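Beta-hydroxyacid dehydrogenase, 3-hydroxyisobutyrate dehydrogenase (Saccharomonospora xinjiangensis XJ-54, PDB 6GRL) is an S-selective imine reductase linked to reductive amination, which probably draws its reducing power from NADPH. Local coordinates at residues L18-V23 / R42-T47; V148-S153 / R167-V172; V253-M258 / E280-R285. One frame throughout, in Å; residues are numbered along the deposited sequence. Where two conformers were deposited one is given.

Contact 1. Residues L18-V23 / R42-T47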
# COMPACT_ATOMS: atom_id res chain seq x y z
N LEU A 18 28.97 -17.67 -5.92
CA LEU A 18 27.94 -17.63 -4.89
C LEU A 18 26.60 -18.05 -5.48
O LEU A 18 26.29 -17.75 -6.64
CB LEU A 18 27.84 -16.23 -4.28
CG LEU A 18 29.04 -15.79 -3.45
CD1 LEU A 18 29.19 -14.27 -3.42
CD2 LEU A 18 28.95 -16.36 -2.04
N ALA A 19 25.79 -18.73 -4.66
CA ALA A 19 24.49 -19.23 -5.09
C ALA A 19 23.42 -18.15 -5.12
O ALA A 19 22.29 -18.45 -5.54
CB ALA A 19 24.05 -20.37 -4.17
N ALA A 20 23.72 -16.93 -4.69
CA ALA A 20 22.78 -15.83 -4.77
C ALA A 20 22.95 -15.09 -6.09
O ALA A 20 24.07 -14.89 -6.56
CB ALA A 20 22.97 -14.86 -3.60
N ASP A 21 21.83 -14.69 -6.68
CA ASP A 21 21.88 -14.02 -7.97
C ASP A 21 22.39 -12.59 -7.82
O ASP A 21 22.10 -11.93 -6.82
CB ASP A 21 20.49 -14.00 -8.61
CG ASP A 21 19.92 -15.39 -8.81
OD1 ASP A 21 18.78 -15.64 -8.35
OD2 ASP A 21 20.60 -16.24 -9.41
N PRO A 22 23.16 -12.09 -8.79
CA PRO A 22 23.54 -10.68 -8.77
C PRO A 22 22.30 -9.79 -8.82
O PRO A 22 21.31 -10.12 -9.47
CB PRO A 22 24.40 -10.52 -10.03
CG PRO A 22 24.91 -11.90 -10.31
CD PRO A 22 23.80 -12.82 -9.90
N VAL A 23 22.37 -8.66 -8.12
CA VAL A 23 21.25 -7.73 -8.02
C VAL A 23 21.78 -6.31 -8.21
O VAL A 23 22.85 -5.96 -7.70
CB VAL A 23 20.52 -7.86 -6.66
CG1 VAL A 23 19.42 -6.82 -6.53
CG2 VAL A 23 19.96 -9.26 -6.48
N ARG A 42 22.71 -10.86 2.32
CA ARG A 42 22.28 -12.19 1.91
C ARG A 42 23.23 -12.82 0.89
O ARG A 42 22.91 -13.87 0.33
CB ARG A 42 20.87 -12.14 1.33
CG ARG A 42 19.78 -11.87 2.37
CD ARG A 42 19.88 -12.84 3.54
NE ARG A 42 19.22 -14.11 3.25
CZ ARG A 42 17.92 -14.34 3.44
NH1 ARG A 42 17.14 -13.39 3.92
NH2 ARG A 42 17.41 -15.53 3.16
N GLY A 43 24.39 -12.20 0.64
CA GLY A 43 25.38 -12.76 -0.24
C GLY A 43 25.26 -12.40 -1.70
O GLY A 43 26.07 -12.87 -2.51
N HIS A 44 24.27 -11.59 -2.07
CA HIS A 44 24.13 -11.19 -3.47
C HIS A 44 25.26 -10.26 -3.88
O HIS A 44 25.62 -9.33 -3.15
CB HIS A 44 22.80 -10.49 -3.70
CG HIS A 44 21.60 -11.33 -3.40
ND1 HIS A 44 21.01 -12.14 -4.35
CD2 HIS A 44 20.87 -11.47 -2.27
CE1 HIS A 44 19.97 -12.76 -3.81
NE2 HIS A 44 19.86 -12.37 -2.55
N ARG A 45 25.82 -10.51 -5.06
CA ARG A 45 26.73 -9.54 -5.69
C ARG A 45 25.90 -8.32 -6.06
O ARG A 45 25.23 -8.31 -7.10
CB ARG A 45 27.41 -10.15 -6.90
CG ARG A 45 28.32 -9.18 -7.64
CD ARG A 45 29.10 -9.88 -8.75
NE ARG A 45 28.26 -10.22 -9.89
CZ ARG A 45 27.94 -9.38 -10.86
NH1 ARG A 45 28.39 -8.14 -10.85
NH2 ARG A 45 27.16 -9.78 -11.86
N THR A 46 25.93 -7.30 -5.21
CA THR A 46 25.03 -6.16 -5.32
C THR A 46 25.74 -4.96 -5.92
O THR A 46 26.80 -4.55 -5.43
CB THR A 46 24.46 -5.81 -3.95
OG1 THR A 46 23.88 -6.99 -3.37
CG2 THR A 46 23.40 -4.73 -4.06
N THR A 47 25.16 -4.40 -6.97
CA THR A 47 25.65 -3.19 -7.61
C THR A 47 24.66 -2.07 -7.37
O THR A 47 23.46 -2.24 -7.61
CB THR A 47 25.86 -3.41 -9.11
OG1 THR A 47 26.78 -4.49 -9.31
CG2 THR A 47 26.42 -2.15 -9.76
O HOH W 1 25.53 -12.84 -6.60
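His44 ND1 donates to the backbone oxygen of Asp21 across 2.7 Å. The bond uses a lone pair in the carbonyl plane, and the oxygen lies only 5° out of the imidazole plane. With chi1 at -61°, His44 CG sits beside its own backbone N and anti to the carbonyl carbon. Ala20 CB covers one face of the ring in a CH-pi contact, 3.7 Å from the ring centroid and displaced toward the rim, while Val23 CG2 approaches ND1 obliquely. At the other nitrogen, NE2 is hydrogen-bonded to Glu168. Just before the ring, Gly43 has a phi of 89° and forms the C-prime position of the Schellman motif that ends helix 30-41; its oxygen is touched by Leu18 CD1 at 3.5 Å. Past the ring, parallel pairing begins: Val23 N binds Arg45 O at 3.1 Å and Thr47 N binds Val23 O at 2.9 Å. Pro22 CB packs 3.4 Å from NH2 of Arg45, a guanidinium nitrogen whose hydrogen bond goes to Ala76 O. A water joins Ala20 O to Arg45 N. The contact thus sets the return strand of the first beta-alpha-beta unit of the Rossmann-type domain beside its opening strand. With both ring nitrogens hydrogen-bonded, one of them to a carboxylate, the imidazole is fixed in rotation and is probably biased toward its protonated form.

Contact 2. Residues V148-S153 / R167-V172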
# COMPACT_ATOMS: atom_id res chain seq x y z
N VAL A 148 8.13 -5.61 7.89
CA VAL A 148 7.97 -5.01 6.57
C VAL A 148 7.23 -6.02 5.69
O VAL A 148 7.57 -7.21 5.68
CB VAL A 148 9.32 -4.63 5.94
CG1 VAL A 148 9.19 -4.48 4.43
CG2 VAL A 148 9.84 -3.35 6.55
N SER A 149 6.21 -5.54 4.97
CA SER A 149 5.46 -6.36 4.04
C SER A 149 5.47 -5.70 2.67
O SER A 149 5.49 -4.47 2.55
CB SER A 149 4.02 -6.57 4.51
OG SER A 149 3.32 -5.34 4.57
N LEU A 150 5.47 -6.53 1.63
CA LEU A 150 5.56 -6.06 0.25
C LEU A 150 4.44 -6.68 -0.57
O LEU A 150 4.18 -7.88 -0.48
CB LEU A 150 6.92 -6.41 -0.37
CG LEU A 150 8.17 -5.79 0.26
CD1 LEU A 150 8.75 -6.69 1.34
CD2 LEU A 150 9.21 -5.48 -0.81
N SER A 151 3.77 -5.85 -1.36
CA SER A 151 2.73 -6.29 -2.29
C SER A 151 3.27 -6.20 -3.71
O SER A 151 3.90 -5.21 -4.08
CB SER A 151 1.47 -5.44 -2.16
OG SER A 151 0.89 -5.57 -0.87
N PHE A 152 3.02 -7.24 -4.51
CA PHE A 152 3.54 -7.30 -5.87
C PHE A 152 2.42 -7.58 -6.86
O PHE A 152 1.44 -8.26 -6.55
CB PHE A 152 4.63 -8.37 -6.01
CG PHE A 152 5.92 -8.00 -5.34
CD1 PHE A 152 6.85 -7.21 -5.99
CD2 PHE A 152 6.19 -8.44 -4.05
CE1 PHE A 152 8.04 -6.87 -5.37
CE2 PHE A 152 7.37 -8.10 -3.43
CZ PHE A 152 8.30 -7.32 -4.09
N SER A 153 2.59 -7.05 -8.07
CA SER A 153 1.69 -7.34 -9.18
C SER A 153 2.50 -7.34 -10.47
O SER A 153 3.57 -6.74 -10.56
CB SER A 153 0.54 -6.33 -9.25
OG SER A 153 1.00 -5.00 -9.16
N ARG A 167 11.27 -12.23 -0.88
CA ARG A 167 10.99 -12.45 0.53
C ARG A 167 12.19 -12.18 1.43
O ARG A 167 12.04 -12.19 2.65
CB ARG A 167 10.47 -13.88 0.77
CG ARG A 167 11.50 -14.97 0.55
CD ARG A 167 11.08 -16.28 1.20
NE ARG A 167 10.13 -17.01 0.38
CZ ARG A 167 10.35 -18.22 -0.13
NH1 ARG A 167 11.51 -18.83 0.10
NH2 ARG A 167 9.43 -18.82 -0.87
N GLU A 168 13.37 -11.94 0.85
CA GLU A 168 14.51 -11.49 1.64
C GLU A 168 14.32 -10.08 2.17
O GLU A 168 15.05 -9.67 3.07
CB GLU A 168 15.79 -11.56 0.80
CG GLU A 168 16.11 -12.95 0.27
CD GLU A 168 17.37 -12.97 -0.59
OE1 GLU A 168 17.92 -11.89 -0.87
OE2 GLU A 168 17.80 -14.08 -0.99
N LEU A 169 13.35 -9.33 1.63
CA LEU A 169 13.07 -7.98 2.09
C LEU A 169 11.97 -7.92 3.14
O LEU A 169 11.84 -6.89 3.81
CB LEU A 169 12.69 -7.09 0.90
CG LEU A 169 13.69 -7.06 -0.26
CD1 LEU A 169 13.19 -6.17 -1.39
CD2 LEU A 169 15.06 -6.61 0.22
N GLY A 170 11.20 -8.98 3.28
CA GLY A 170 10.10 -9.01 4.23
C GLY A 170 9.01 -9.94 3.73
O GLY A 170 9.22 -10.74 2.82
N GLY A 171 7.84 -9.83 4.35
CA GLY A 171 6.68 -10.58 3.89
C GLY A 171 6.24 -10.11 2.52
O GLY A 171 6.25 -8.92 2.22
N VAL A 172 5.82 -11.06 1.69
CA VAL A 172 5.54 -10.81 0.28
C VAL A 172 4.20 -11.44 -0.10
O VAL A 172 3.89 -12.56 0.33
CB VAL A 172 6.67 -11.36 -0.62
CG1 VAL A 172 6.24 -11.43 -2.07
CG2 VAL A 172 7.92 -10.50 -0.47
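Leu150 and Val172 pair side by side where strands 149-154 and 171-174, the two strands of a beta-alpha-beta unit, run parallel at one margin of the sheet in the Rossmann-type domain. Helix 156-166 makes the connection between them. The pairing is short: Gly171 N bonds Val148 O at 3.0 Å, and Leu150 N bonds the oxygen of the same glycine, so Gly171 is held through both its N and its O. Leu150 and Val172 project to one face of the sheet, Phe152 points toward 167-172 and packs on Val172, and their conformations shape the contact. In Leu150 CG is anti to the carbonyl carbon, but chi2 is 91°, away from a staggered value; this torsion lays CD1 over the glycine backbone, 3.5 Å from Gly171 O. Both branches reach Leu169, CD1 at its CB (4.0 Å) and CD2 at its CD1 (4.1 Å), the two leucine side chains crossing at about a right angle. Leu169 in turn rests on Ile35, Ala38 and Phe39 of helix 30-41, joining this corner to the first helix of the domain. Val148 reaches the same turn from its own end, with CG1 3.6 Å from Leu169 O. Gly170 lies between, with backbone angles that would press a side chain against the preceding carbonyl; a CB there would also clash with Val148 O. The hydrophobic layer is continued by Phe159 and Leu166 of the connecting helix, which touch both Phe152 and Val172. Val172 holds CG1 anti to its backbone N; CG1 comes obliquely to 3.6 Å from Phe152 CD2 and also touches CE2, which CG2 meets at 3.9 Å.

Contact 3. Residues V253-M258 / E280-R285; sequences VQAALM and ELMDQR
This is a buried packing contact between two roughly antiparallel helices, 251-267 and 273-287, in the all-helical C-terminal part of the chain. The short axes come within 9.4 Å and their directions differ by 146°. Met282 carries most of it. Its chain is extended beyond CG, with chi2 at 179° and chi3 at 176°, and so spans the gap to the opposite helix, crossing both Gln254 and Met258 at about a right angle. The sulphur SD lies 3.5 Å from Met258 CG and 3.7 Å from the backbone N of Ala255. Its methyl CE ends against Gln254, 3.6 Å from CB and 3.4 Å from OE1, while the amide nitrogen NE2 of that glutamine is bound by Gly249 O. Nearer the helix backbones Ala255 CB meets Met282 CB at 4.1 Å. Asp283 OD1 lies 3.8 Å from Ala255 CB, the other carboxylate oxygen forming a salt bridge with Lys279 one turn earlier. An alanine in place of Met282 would keep the CB contact with Ala255 but would probably open a gap between Gln254 and Met258, leaving Met258 CG without its sulphur neighbour. Leu251 also touches Met282, so the methionine packs among Leu251, Gln254, Ala255 and Met258, in an antiparallel helix pair of the helical, reductive aminase-like C-terminal domain.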
# COMPACT_ATOMS: atom_id res chain seq x y z
N VAL A 253 -33.30 0.37 12.81
CA VAL A 253 -32.76 0.70 14.13
C VAL A 253 -31.54 1.61 13.99
O VAL A 253 -31.38 2.58 14.74
CB VAL A 253 -32.43 -0.58 14.91
CG1 VAL A 253 -31.63 -0.26 16.16
CG2 VAL A 253 -33.71 -1.33 15.26
N GLN A 254 -30.66 1.31 13.02
CA GLN A 254 -29.46 2.11 12.86
C GLN A 254 -29.78 3.53 12.39
O GLN A 254 -29.13 4.49 12.81
CB GLN A 254 -28.50 1.44 11.88
CG GLN A 254 -28.21 -0.03 12.18
CD GLN A 254 -27.03 -0.57 11.38
OE1 GLN A 254 -26.15 0.18 10.96
NE2 GLN A 254 -27.03 -1.88 11.16
N ALA A 255 -30.78 3.67 11.52
CA ALA A 255 -31.12 4.99 11.00
C ALA A 255 -31.62 5.91 12.11
O ALA A 255 -31.25 7.09 12.16
CB ALA A 255 -32.16 4.88 9.89
N ALA A 256 -32.47 5.39 13.00
CA ALA A 256 -32.92 6.19 14.13
C ALA A 256 -31.75 6.57 15.03
O ALA A 256 -31.73 7.67 15.59
CB ALA A 256 -33.98 5.42 14.92
N LEU A 257 -30.78 5.67 15.18
CA LEU A 257 -29.59 5.99 15.96
C LEU A 257 -28.74 7.06 15.28
O LEU A 257 -28.13 7.89 15.95
CB LEU A 257 -28.76 4.73 16.20
CG LEU A 257 -27.43 4.89 16.94
CD1 LEU A 257 -27.65 5.50 18.31
CD2 LEU A 257 -26.72 3.55 17.05
N MET A 258 -28.70 7.05 13.94
CA MET A 258 -27.93 8.06 13.22
C MET A 258 -28.47 9.46 13.46
O MET A 258 -27.71 10.41 13.65
CB MET A 258 -27.91 7.74 11.73
CG MET A 258 -27.12 6.49 11.36
SD MET A 258 -25.42 6.52 11.96
CE MET A 258 -24.79 7.97 11.12
N GLU A 280 -28.50 9.40 5.15
CA GLU A 280 -29.20 9.49 3.87
C GLU A 280 -29.18 8.16 3.13
O GLU A 280 -30.18 7.77 2.52
CB GLU A 280 -28.58 10.59 3.01
CG GLU A 280 -29.34 11.91 3.05
CD GLU A 280 -30.74 11.80 2.48
OE1 GLU A 280 -30.87 11.63 1.25
OE2 GLU A 280 -31.71 11.88 3.26
N LEU A 281 -28.05 7.45 3.17
CA LEU A 281 -27.98 6.14 2.53
C LEU A 281 -28.89 5.14 3.23
O LEU A 281 -29.56 4.34 2.57
CB LEU A 281 -26.53 5.64 2.53
CG LEU A 281 -25.56 6.38 1.62
CD1 LEU A 281 -24.12 5.97 1.92
CD2 LEU A 281 -25.89 6.13 0.15
N MET A 282 -28.93 5.18 4.57
CA MET A 282 -29.81 4.28 5.31
C MET A 282 -31.27 4.55 4.99
O MET A 282 -32.05 3.62 4.77
CB MET A 282 -29.56 4.42 6.81
CG MET A 282 -28.27 3.80 7.29
SD MET A 282 -28.06 4.05 9.05
CE MET A 282 -26.56 3.12 9.35
N ASP A 283 -31.67 5.83 4.95
CA ASP A 283 -33.06 6.17 4.67
C ASP A 283 -33.46 5.72 3.27
O ASP A 283 -34.59 5.27 3.06
CB ASP A 283 -33.28 7.67 4.84
CG ASP A 283 -33.22 8.12 6.29
OD1 ASP A 283 -33.30 7.25 7.18
OD2 ASP A 283 -33.11 9.33 6.53
N GLN A 284 -32.54 5.82 2.31
CA GLN A 284 -32.86 5.39 0.95
C GLN A 284 -33.01 3.87 0.88
O GLN A 284 -33.94 3.37 0.24
CB GLN A 284 -31.77 5.87 -0.02
CG GLN A 284 -32.06 5.53 -1.47
CD GLN A 284 -33.33 6.17 -1.98
OE1 GLN A 284 -33.61 7.34 -1.71
NE2 GLN A 284 -34.13 5.40 -2.72
N ARG A 285 -32.11 3.13 1.53
CA ARG A 285 -32.20 1.67 1.51
C ARG A 285 -33.45 1.19 2.22
O ARG A 285 -34.06 0.19 1.81
CB ARG A 285 -30.95 1.07 2.15
CG ARG A 285 -30.83 -0.44 1.98
CD ARG A 285 -30.43 -0.82 0.57
NE ARG A 285 -30.21 -2.26 0.44
CZ ARG A 285 -30.06 -2.89 -0.72
NH1 ARG A 285 -30.11 -2.22 -1.86
NH2 ARG A 285 -29.87 -4.20 -0.74

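In the fold
Contacts 1 and 2 belong to the same sheet of the Rossmann-type domain, their centres about 18 Å apart, and they meet directly through His44 and Glu168. Both pair parallel strands joined through a helix, yet their settings differ. Contact 1 is only partly buried, its centre about 27 Å from the centre of the chain, and adds to its backbone bonds a histidine, a water and an arginine; contact 2 has no exposed participant and is mainly leucine, valine and phenylalanine around glycine backbone. Contact 3 stands apart, with nearest atoms about 28 Å from contact 2 and about 46 Å from contact 1. It is buried within the C-terminal helices and joins its elements through side-chain packing, much of it by methionine.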